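Local coordinates for DUF7790 domain-containing protein (Leptospira interrogans serogroup Icterohaemorrhagiae serovar copenhageni, PDB 6ULO) that is of unknown function but folds into a Rossmann-like alpha/beta domain, the natural protein probably being membrane-attached through a transmembrane helix, at residues 48-53 against 252-257; 84-89 against 214-219; 103-108 against 133-138; 292-297 against 303-308. All blocks are in the same frame, centred on the assembly; numbering follows the deposited sequence. Where two conformers were deposited one is given.

In the fold
From the N terminus, the chain passes helix 18-28 and opens contact 1 at 48-53; this loop closes about two hundred residues later on strand 249-255. Contact 2 is nested within it, joining the start of strand 86-91 to the approach to strand 218-222, and contact 3 is nested deeper still, pairing helix 94-109 with helix 125-135. Contact 4 follows in series, closing a short loop round helix 299-306. Contacts 1 and 2 lie at opposite strand ends of the same mixed sheet, their centres 23 Å apart. Contacts 1 and 4 touch, I255 CD1 lying 3.6 Å from M303 CE, whereas contact 3 is remote, 43 Å from contact 4 between centres.

Contact 1 of 4, residues 48-53 against 252-257; sequences SNEDRL and VRTISV
A single pair, E50 and T254, carries this buried contact, joining a loop to the last residues of strand 249-255. Along 48-53, S48 comes first: its OG accepts from the backbone N of E50 at 3.1 Å with an N-H...O angle of 162°, an ST turn that fixes the backbone just where E50 leaves it. The E50 side chain then runs extended beyond CG toward T254, which approaches from the opposite direction. T254 OG1 donates to E50 OE2 at 2.9 Å, reaching it from above the carboxylate, 55° out of its plane. The T254 hydroxyl sits between backbone N and carbonyl carbon (chi1 51°), which leaves the methyl beside the same carboxylate, with T254 CG2 3.7 Å from E50 CD. Two further hydroxyls complete the grip, Y222 OH on OE1 and S224 OG on OE2, so both buried oxygens are satisfied and the group's rotation is restrained from several sides. Next in sequence, D51 turns to R156 in a salt bridge, and R52 pairs with D54. The loop thus lies between helix 139-166, which supplies R156, and the sheet, where Y278 of strand 277-282 packs against both E50 and T254 at the C-terminal ends of strands 218-222 and 249-255.

Contact 2 of 4, residues 84-89 against 214-219; sequences SDFIYL and IGRKVG
R216 reaches from the loop ahead of strand 218-222 to D85 and F86, at the beginning of strand 86-91. These are two parallel strands of the Rossmann-like sheet, separated by strand 66-69, and the contact spans their N-terminal ends. The R216 chain leaves CB and stays extended from CG to NE (chi2 -179°), which carries the guanidinium across to the other strand. CD is the first atom to touch, 3.8 Å from F86 CE2 and oblique to the ring. NE follows at 3.9 Å from F86 CE2, and CZ at 4.0 Å from the same carbon. CE2 therefore lies over one face of the guanidinium, while R216 NH1 is in the plane of the ring at its edge; with the two planes 75° apart, the phenyl edge is presented to the guanidinium face, and no cation-pi stack forms. At the tip, NH1 comes within 4.1 Å of D85 OD2, beyond salt-bridge range, and the carboxylate is turned 84° from the guanidinium. R216 was modelled in two conformations, and this account holds for one of them. Before it, helix 203-214 ends in a Schellman motif at G215, and I23 of helix 18-28 touches both F86 and R216. A water lying in the guanidinium plane bridges the charges: it accepts from R216 NH1 at 3.0 Å and donates to D85 OD2 at 2.7 Å.

Contact 3 of 4, residues 103-108 against 133-138; sequences TILFLQ and QVSFSD
L105 of helix 94-109 packs against S135 and F136, where helix 125-135 gives way to a loop: a small helix-to-helix contact at the surface of the Rossmann-like domain. In the first shell, both branches of the leucine touch the serine, with L105 CD1 and L105 CD2 each 3.7 Å from S135 OG. The S135 methylene shares in this, its CB 3.8 Å from L105 CD2. That same methyl also meets the F136 ring obliquely, 4.0 Å from F136 CE2. Between backbones the gap is wider, 8.5 Å from L105 CA to S135 CA, and the leucine spans it because its CG is swung anti to the backbone N (chi1 173°), sending the forked end outward from its helix. The backbone that carries L105 is regular helix, with L107 N bonded to T103 O at 2.8 Å. L131 also touches L105, widening the apolar patch, and F136 is positioned by a ring stack with Y142 of helix 139-166. The S135 hydroxyl makes no bond to 103-108: it donates to L131 O one turn back in its own helix, so the leucine methyls meet an oxygen already engaged.

Contact 4 of 4, residues 292-297 against 303-308; sequences SGKPGL and MVEGGT
K294 and E305 approach each other from opposite directions and meet at one charged pair, a salt bridge joining the loop after helix 283-291 to the end of helix 299-306. K294 NZ donates to E305 OE1 at 2.9 Å; the oxygen accepts through its syn lone pair, on the side of E305 OE2. The bridge is nevertheless one-sided, since E305 OE2 is 3.9 Å from K294 NZ and is bonded instead to Q301 NE2, one turn earlier in the helix. The lysine runs extended as far as CE, which places K294 CE 3.5 Å from E305 OE1; the bend at the last torsion (chi4 -81°) then turns NZ onto that oxygen. The glutamate, in the last turn of helix 299-306 just before strand 307-310, is extended beyond CG, so its carboxylate projects from the helix into the lysine's path. W289 of helix 283-291 touches both side chains, and a weak bond from K294 NZ to V323 O brings in the C-terminal tail. Behind the lysine, its backbone N makes a weak bond of 3.4 Å to S292 OG. K294 also opens a type II beta turn, closed by L297 N to K294 O at 3.2 Å, with P295 and G296 at the corners and G296 at positive phi (73°): the classic Pro-Gly form of that turn, here linking two consecutive helices of the Rossmann-like domain.

Contact 1 of 4, residues 48-53 against 252-257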
# COMPACT_ATOMS: atom_id res chain seq x y z
N SER A 48 4.31 4.63 -7.52
CA SER A 48 3.44 5.73 -7.14
C SER A 48 3.90 7.04 -7.80
O SER A 48 5.07 7.22 -8.14
CB SER A 48 3.53 5.91 -5.62
OG SER A 48 2.70 6.97 -5.16
N ASN A 49 2.95 7.95 -7.99
CA ASN A 49 3.24 9.32 -8.42
C ASN A 49 2.76 10.33 -7.38
O ASN A 49 2.56 11.50 -7.72
CB ASN A 49 2.64 9.58 -9.80
CG ASN A 49 1.11 9.39 -9.81
OD1 ASN A 49 0.51 9.01 -8.80
ND2 ASN A 49 0.49 9.66 -10.94
N GLU A 50 2.62 9.92 -6.12
CA GLU A 50 2.19 10.77 -5.01
C GLU A 50 3.45 11.29 -4.31
O GLU A 50 4.16 10.52 -3.67
CB GLU A 50 1.31 9.95 -4.06
CG GLU A 50 0.04 9.51 -4.84
CD GLU A 50 -0.82 8.42 -4.15
OE1 GLU A 50 -0.40 7.90 -3.08
OE2 GLU A 50 -1.93 8.08 -4.68
N ASP A 51 3.71 12.59 -4.41
CA ASP A 51 4.97 13.19 -3.96
C ASP A 51 4.92 13.80 -2.57
O ASP A 51 5.94 14.32 -2.11
CB ASP A 51 5.44 14.28 -4.93
CG ASP A 51 5.73 13.75 -6.30
OD1 ASP A 51 6.17 12.58 -6.41
OD2 ASP A 51 5.48 14.47 -7.30
N ARG A 52 3.78 13.78 -1.88
CA ARG A 52 3.67 14.40 -0.58
C ARG A 52 3.11 13.44 0.44
O ARG A 52 2.36 13.83 1.34
CB ARG A 52 2.88 15.72 -0.62
CG ARG A 52 3.58 16.83 -1.44
CD ARG A 52 4.99 17.17 -0.91
NE ARG A 52 5.07 17.29 0.54
CZ ARG A 52 4.69 18.36 1.26
NH1 ARG A 52 4.14 19.42 0.67
NH2 ARG A 52 4.83 18.35 2.59
N LEU A 53 3.54 12.17 0.39
CA LEU A 53 3.09 11.21 1.39
C LEU A 53 3.51 11.60 2.78
O LEU A 53 2.90 11.16 3.75
CB LEU A 53 3.59 9.80 1.04
CG LEU A 53 2.99 9.25 -0.25
CD1 LEU A 53 3.83 8.06 -0.75
CD2 LEU A 53 1.52 8.85 -0.04
N VAL A 252 -6.44 5.67 4.00
CA VAL A 252 -5.62 6.65 3.32
C VAL A 252 -5.98 6.63 1.84
O VAL A 252 -6.00 5.57 1.21
CB VAL A 252 -4.13 6.34 3.50
CG1 VAL A 252 -3.26 7.33 2.67
CG2 VAL A 252 -3.75 6.31 4.97
N ARG A 253 -6.24 7.81 1.25
CA ARG A 253 -6.56 7.90 -0.17
C ARG A 253 -6.02 9.23 -0.69
O ARG A 253 -5.63 10.13 0.07
CB ARG A 253 -8.09 7.84 -0.42
CG ARG A 253 -8.85 9.03 0.15
CD ARG A 253 -10.28 9.10 -0.30
NE ARG A 253 -11.09 7.96 0.14
CZ ARG A 253 -11.77 7.90 1.28
NH1 ARG A 253 -11.72 8.89 2.16
NH2 ARG A 253 -12.53 6.82 1.55
N THR A 254 -6.04 9.34 -2.01
CA THR A 254 -5.81 10.62 -2.67
C THR A 254 -6.93 10.86 -3.67
O THR A 254 -7.64 9.93 -4.09
CB THR A 254 -4.47 10.60 -3.44
OG1 THR A 254 -4.41 9.44 -4.28
CG2 THR A 254 -3.32 10.59 -2.48
N ILE A 255 -7.10 12.14 -4.02
CA ILE A 255 -8.00 12.54 -5.10
C ILE A 255 -7.30 13.55 -5.99
O ILE A 255 -6.25 14.11 -5.66
CB ILE A 255 -9.36 13.11 -4.62
CG1 ILE A 255 -9.15 14.39 -3.79
CG2 ILE A 255 -10.23 11.99 -3.97
CD1 ILE A 255 -10.46 15.22 -3.69
N SER A 256 -7.91 13.78 -7.16
CA SER A 256 -7.29 14.67 -8.14
C SER A 256 -8.31 15.54 -8.85
O SER A 256 -7.97 16.12 -9.89
CB SER A 256 -6.47 13.84 -9.14
OG SER A 256 -7.28 12.93 -9.86
N VAL A 257 -9.52 15.64 -8.33
CA VAL A 257 -10.59 16.43 -8.93
C VAL A 257 -11.02 17.48 -7.92
O VAL A 257 -10.70 17.42 -6.73
CB VAL A 257 -11.79 15.55 -9.35
CG1 VAL A 257 -11.37 14.50 -10.34
CG2 VAL A 257 -12.40 14.89 -8.14

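Contact 2 of 4, residues 84-89 against 214-219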
# COMPACT_ATOMS: atom_id res chain seq x y z
N SER A 84 3.30 -1.07 11.30
CA SER A 84 2.33 -2.14 11.07
C SER A 84 2.90 -3.51 11.46
O SER A 84 4.08 -3.78 11.24
CB SER A 84 1.94 -2.15 9.60
OG SER A 84 1.49 -0.88 9.16
N ASP A 85 2.04 -4.38 11.99
CA ASP A 85 2.50 -5.71 12.39
C ASP A 85 2.64 -6.66 11.20
O ASP A 85 3.49 -7.55 11.23
CB ASP A 85 1.49 -6.34 13.35
CG ASP A 85 1.29 -5.56 14.60
OD1 ASP A 85 2.28 -5.07 15.15
OD2 ASP A 85 0.12 -5.51 15.08
N PHE A 86 1.80 -6.50 10.19
CA PHE A 86 1.79 -7.33 8.99
C PHE A 86 1.31 -6.44 7.86
O PHE A 86 0.58 -5.47 8.11
CB PHE A 86 0.82 -8.52 9.11
CG PHE A 86 1.07 -9.40 10.31
CD1 PHE A 86 2.00 -10.44 10.23
CD2 PHE A 86 0.43 -9.19 11.52
CE1 PHE A 86 2.28 -11.24 11.32
CE2 PHE A 86 0.70 -10.00 12.63
CZ PHE A 86 1.65 -11.02 12.52
N ILE A 87 1.74 -6.74 6.64
CA ILE A 87 1.42 -5.93 5.47
C ILE A 87 0.85 -6.82 4.37
O ILE A 87 1.58 -7.65 3.82
CB ILE A 87 2.65 -5.19 4.94
CG1 ILE A 87 3.31 -4.33 6.01
CG2 ILE A 87 2.27 -4.37 3.70
CD1 ILE A 87 4.62 -3.70 5.58
N TYR A 88 -0.43 -6.61 4.03
CA TYR A 88 -0.99 -7.18 2.80
C TYR A 88 -0.87 -6.16 1.66
O TYR A 88 -1.36 -5.03 1.78
CB TYR A 88 -2.47 -7.52 3.00
CG TYR A 88 -2.73 -8.88 3.59
CD1 TYR A 88 -2.26 -10.04 2.98
CD2 TYR A 88 -3.58 -9.02 4.69
CE1 TYR A 88 -2.58 -11.33 3.49
CE2 TYR A 88 -3.93 -10.29 5.19
CZ TYR A 88 -3.43 -11.41 4.57
OH TYR A 88 -3.78 -12.62 5.07
N LEU A 89 -0.25 -6.56 0.58
CA LEU A 89 -0.17 -5.75 -0.64
C LEU A 89 -1.12 -6.42 -1.61
O LEU A 89 -0.76 -7.40 -2.26
CB LEU A 89 1.26 -5.68 -1.16
CG LEU A 89 2.26 -5.11 -0.15
CD1 LEU A 89 3.64 -5.20 -0.72
CD2 LEU A 89 1.93 -3.66 0.16
N ILE A 214 -7.81 -14.91 13.32
CA ILE A 214 -6.60 -14.84 14.15
C ILE A 214 -6.68 -13.76 15.21
O ILE A 214 -5.70 -13.54 15.92
CB ILE A 214 -5.33 -14.68 13.30
CG1 ILE A 214 -5.31 -13.34 12.57
CG2 ILE A 214 -5.20 -15.86 12.33
CD1 ILE A 214 -3.99 -13.03 11.84
N GLY A 215 -7.81 -13.08 15.34
CA GLY A 215 -7.98 -12.08 16.38
C GLY A 215 -7.21 -10.80 16.18
O GLY A 215 -6.86 -10.16 17.18
N ARG A 216 -6.99 -10.38 14.94
CA ARG A 216 -6.27 -9.15 14.67
C ARG A 216 -7.15 -8.17 13.91
O ARG A 216 -8.29 -8.47 13.50
CB ARG A 216 -4.95 -9.43 13.94
CG ARG A 216 -4.03 -10.13 14.88
CD ARG A 216 -2.70 -10.44 14.30
NE ARG A 216 -1.95 -11.21 15.29
CZ ARG A 216 -1.09 -10.67 16.16
NH1 ARG A 216 -0.85 -9.37 16.13
NH2 ARG A 216 -0.45 -11.45 17.03
N LYS A 217 -6.64 -6.94 13.75
CA LYS A 217 -7.43 -5.83 13.24
C LYS A 217 -6.63 -5.08 12.19
O LYS A 217 -5.40 -5.05 12.24
CB LYS A 217 -7.73 -4.82 14.37
CG LYS A 217 -8.58 -5.46 15.49
CD LYS A 217 -8.97 -4.47 16.58
CE LYS A 217 -10.04 -5.07 17.52
NZ LYS A 217 -11.41 -4.96 16.90
N VAL A 218 -7.36 -4.44 11.25
CA VAL A 218 -6.73 -3.54 10.29
C VAL A 218 -6.45 -2.20 10.97
O VAL A 218 -7.35 -1.63 11.60
CB VAL A 218 -7.62 -3.34 9.05
CG1 VAL A 218 -7.00 -2.32 8.09
CG2 VAL A 218 -7.87 -4.65 8.36
N GLY A 219 -5.21 -1.72 10.83
CA GLY A 219 -4.86 -0.37 11.25
C GLY A 219 -4.90 0.68 10.17
O GLY A 219 -5.24 1.85 10.43
O HOH W 1 -1.81 -7.24 14.30

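Contact 3 of 4, residues 103-108 against 133-138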
# COMPACT_ATOMS: atom_id res chain seq x y z
N THR A 103 10.48 -7.01 -4.88
CA THR A 103 10.92 -6.09 -3.83
C THR A 103 11.14 -6.82 -2.50
O THR A 103 12.14 -6.56 -1.81
CB THR A 103 9.90 -4.97 -3.71
OG1 THR A 103 10.12 -4.08 -4.79
CG2 THR A 103 9.95 -4.21 -2.36
N ILE A 104 10.24 -7.74 -2.15
CA ILE A 104 10.40 -8.45 -0.89
C ILE A 104 11.66 -9.32 -0.90
O ILE A 104 12.40 -9.38 0.09
CB ILE A 104 9.12 -9.27 -0.60
CG1 ILE A 104 7.96 -8.30 -0.34
CG2 ILE A 104 9.32 -10.27 0.54
CD1 ILE A 104 6.58 -8.91 -0.49
N LEU A 105 11.91 -10.02 -2.01
CA LEU A 105 13.13 -10.80 -2.13
C LEU A 105 14.35 -9.91 -1.98
O LEU A 105 15.31 -10.25 -1.26
CB LEU A 105 13.12 -11.50 -3.48
CG LEU A 105 14.38 -12.25 -3.89
CD1 LEU A 105 14.71 -13.43 -2.95
CD2 LEU A 105 14.23 -12.74 -5.36
N PHE A 106 14.33 -8.74 -2.64
CA PHE A 106 15.49 -7.83 -2.53
C PHE A 106 15.66 -7.33 -1.10
O PHE A 106 16.79 -7.25 -0.60
CB PHE A 106 15.36 -6.65 -3.47
CG PHE A 106 15.44 -6.97 -4.93
CD1 PHE A 106 15.81 -8.22 -5.41
CD2 PHE A 106 15.16 -5.95 -5.86
CE1 PHE A 106 15.90 -8.45 -6.77
CE2 PHE A 106 15.25 -6.17 -7.22
CZ PHE A 106 15.63 -7.44 -7.68
N LEU A 107 14.57 -7.02 -0.40
CA LEU A 107 14.67 -6.62 1.00
C LEU A 107 15.30 -7.71 1.84
O LEU A 107 16.19 -7.44 2.66
CB LEU A 107 13.28 -6.29 1.57
CG LEU A 107 12.66 -4.98 1.07
CD1 LEU A 107 11.16 -4.97 1.41
CD2 LEU A 107 13.38 -3.78 1.72
N GLN A 108 14.84 -8.96 1.67
CA GLN A 108 15.41 -10.07 2.43
C GLN A 108 16.92 -10.17 2.27
O GLN A 108 17.62 -10.45 3.23
CB GLN A 108 14.75 -11.39 2.01
CG GLN A 108 13.28 -11.46 2.47
CD GLN A 108 12.54 -12.61 1.86
OE1 GLN A 108 12.96 -13.15 0.83
NE2 GLN A 108 11.44 -12.99 2.49
N GLN A 133 17.12 -15.42 -10.72
CA GLN A 133 17.32 -16.70 -11.41
C GLN A 133 17.34 -17.87 -10.44
O GLN A 133 16.78 -18.94 -10.73
CB GLN A 133 18.62 -16.65 -12.21
CG GLN A 133 18.91 -17.92 -13.01
CD GLN A 133 17.91 -18.12 -14.14
OE1 GLN A 133 17.37 -17.16 -14.67
NE2 GLN A 133 17.70 -19.37 -14.55
N VAL A 134 18.00 -17.71 -9.28
CA VAL A 134 18.12 -18.82 -8.33
C VAL A 134 16.94 -18.94 -7.39
O VAL A 134 16.88 -19.92 -6.63
CB VAL A 134 19.43 -18.76 -7.52
CG1 VAL A 134 20.63 -18.85 -8.44
CG2 VAL A 134 19.49 -17.55 -6.61
N SER A 135 15.99 -17.99 -7.40
CA SER A 135 14.95 -17.90 -6.37
C SER A 135 13.60 -18.45 -6.79
O SER A 135 12.70 -18.51 -5.95
CB SER A 135 14.81 -16.44 -5.91
OG SER A 135 16.03 -16.00 -5.32
N PHE A 136 13.44 -18.86 -8.04
CA PHE A 136 12.16 -19.32 -8.57
C PHE A 136 12.40 -20.49 -9.50
O PHE A 136 13.45 -20.58 -10.12
CB PHE A 136 11.46 -18.21 -9.39
CG PHE A 136 11.19 -16.95 -8.61
CD1 PHE A 136 10.04 -16.81 -7.85
CD2 PHE A 136 12.10 -15.90 -8.64
CE1 PHE A 136 9.80 -15.66 -7.13
CE2 PHE A 136 11.87 -14.75 -7.92
CZ PHE A 136 10.72 -14.63 -7.18
N SER A 137 11.38 -21.34 -9.67
CA SER A 137 11.43 -22.32 -10.74
C SER A 137 11.09 -21.71 -12.09
O SER A 137 11.48 -22.25 -13.12
CB SER A 137 10.47 -23.50 -10.47
OG SER A 137 10.99 -24.31 -9.44
N ASP A 138 10.34 -20.60 -12.09
CA ASP A 138 9.97 -19.88 -13.31
C ASP A 138 10.53 -18.46 -13.22
O ASP A 138 9.79 -17.46 -13.21
CB ASP A 138 8.46 -19.87 -13.56
CG ASP A 138 7.64 -19.34 -12.37
OD1 ASP A 138 8.15 -19.20 -11.23
OD2 ASP A 138 6.43 -19.12 -12.62

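Contact 4 of 4, residues 292-297 against 303-308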
# COMPACT_ATOMS: atom_id res chain seq x y z
N SER A 292 -24.68 3.84 4.24
CA SER A 292 -25.73 4.85 4.18
C SER A 292 -26.68 4.70 3.00
O SER A 292 -27.79 5.24 3.05
CB SER A 292 -25.09 6.25 4.13
OG SER A 292 -24.47 6.52 2.86
N GLY A 293 -26.29 4.00 1.93
CA GLY A 293 -27.16 3.87 0.78
C GLY A 293 -27.28 5.11 -0.08
O GLY A 293 -28.22 5.20 -0.87
N LYS A 294 -26.37 6.06 0.04
CA LYS A 294 -26.44 7.23 -0.82
C LYS A 294 -26.21 6.78 -2.26
O LYS A 294 -25.15 6.22 -2.56
CB LYS A 294 -25.40 8.29 -0.43
CG LYS A 294 -25.73 9.01 0.87
CD LYS A 294 -24.54 9.79 1.40
CE LYS A 294 -24.91 10.67 2.58
NZ LYS A 294 -25.54 11.96 2.16
N PRO A 295 -27.15 7.00 -3.18
CA PRO A 295 -26.98 6.44 -4.53
C PRO A 295 -25.79 7.05 -5.24
O PRO A 295 -25.60 8.27 -5.24
CB PRO A 295 -28.31 6.78 -5.23
CG PRO A 295 -28.90 7.85 -4.39
CD PRO A 295 -28.46 7.63 -2.99
N GLY A 296 -24.97 6.19 -5.84
CA GLY A 296 -23.88 6.74 -6.61
C GLY A 296 -22.76 7.34 -5.79
O GLY A 296 -21.90 8.01 -6.36
N LEU A 297 -22.72 7.06 -4.48
CA LEU A 297 -21.67 7.60 -3.62
C LEU A 297 -20.28 7.22 -4.12
O LEU A 297 -20.03 6.08 -4.53
CB LEU A 297 -21.84 7.06 -2.20
CG LEU A 297 -20.90 7.65 -1.14
CD1 LEU A 297 -21.28 9.13 -0.91
CD2 LEU A 297 -20.99 6.82 0.15
N MET A 303 -15.85 13.19 0.70
CA MET A 303 -14.99 14.31 1.12
C MET A 303 -15.73 15.65 1.08
O MET A 303 -15.55 16.47 1.97
CB MET A 303 -13.74 14.35 0.25
CG MET A 303 -12.84 13.14 0.51
SD MET A 303 -11.41 13.07 -0.58
CE MET A 303 -10.60 14.62 -0.14
N VAL A 304 -16.56 15.90 0.05
CA VAL A 304 -17.33 17.14 -0.03
C VAL A 304 -18.21 17.30 1.19
O VAL A 304 -18.29 18.37 1.80
CB VAL A 304 -18.16 17.18 -1.33
CG1 VAL A 304 -19.22 18.30 -1.26
CG2 VAL A 304 -17.26 17.38 -2.53
N GLU A 305 -18.91 16.22 1.57
CA GLU A 305 -19.90 16.26 2.64
C GLU A 305 -19.30 16.01 4.01
O GLU A 305 -19.87 16.44 5.02
CB GLU A 305 -20.97 15.19 2.40
CG GLU A 305 -21.79 15.46 1.15
CD GLU A 305 -22.96 14.51 0.99
OE1 GLU A 305 -23.24 13.72 1.92
OE2 GLU A 305 -23.59 14.56 -0.08
N GLY A 306 -18.17 15.32 4.08
CA GLY A 306 -17.67 14.90 5.38
C GLY A 306 -16.30 15.41 5.75
O GLY A 306 -15.85 15.17 6.88
N GLY A 307 -15.64 16.14 4.87
CA GLY A 307 -14.23 16.49 5.05
C GLY A 307 -13.98 17.85 5.68
O GLY A 307 -14.68 18.82 5.38
N THR A 308 -12.97 17.90 6.55
CA THR A 308 -12.39 19.14 7.06
C THR A 308 -11.04 19.30 6.38
O THR A 308 -10.17 18.42 6.51
CB THR A 308 -12.18 19.04 8.58
OG1 THR A 308 -13.44 18.84 9.23
CG2 THR A 308 -11.55 20.30 9.11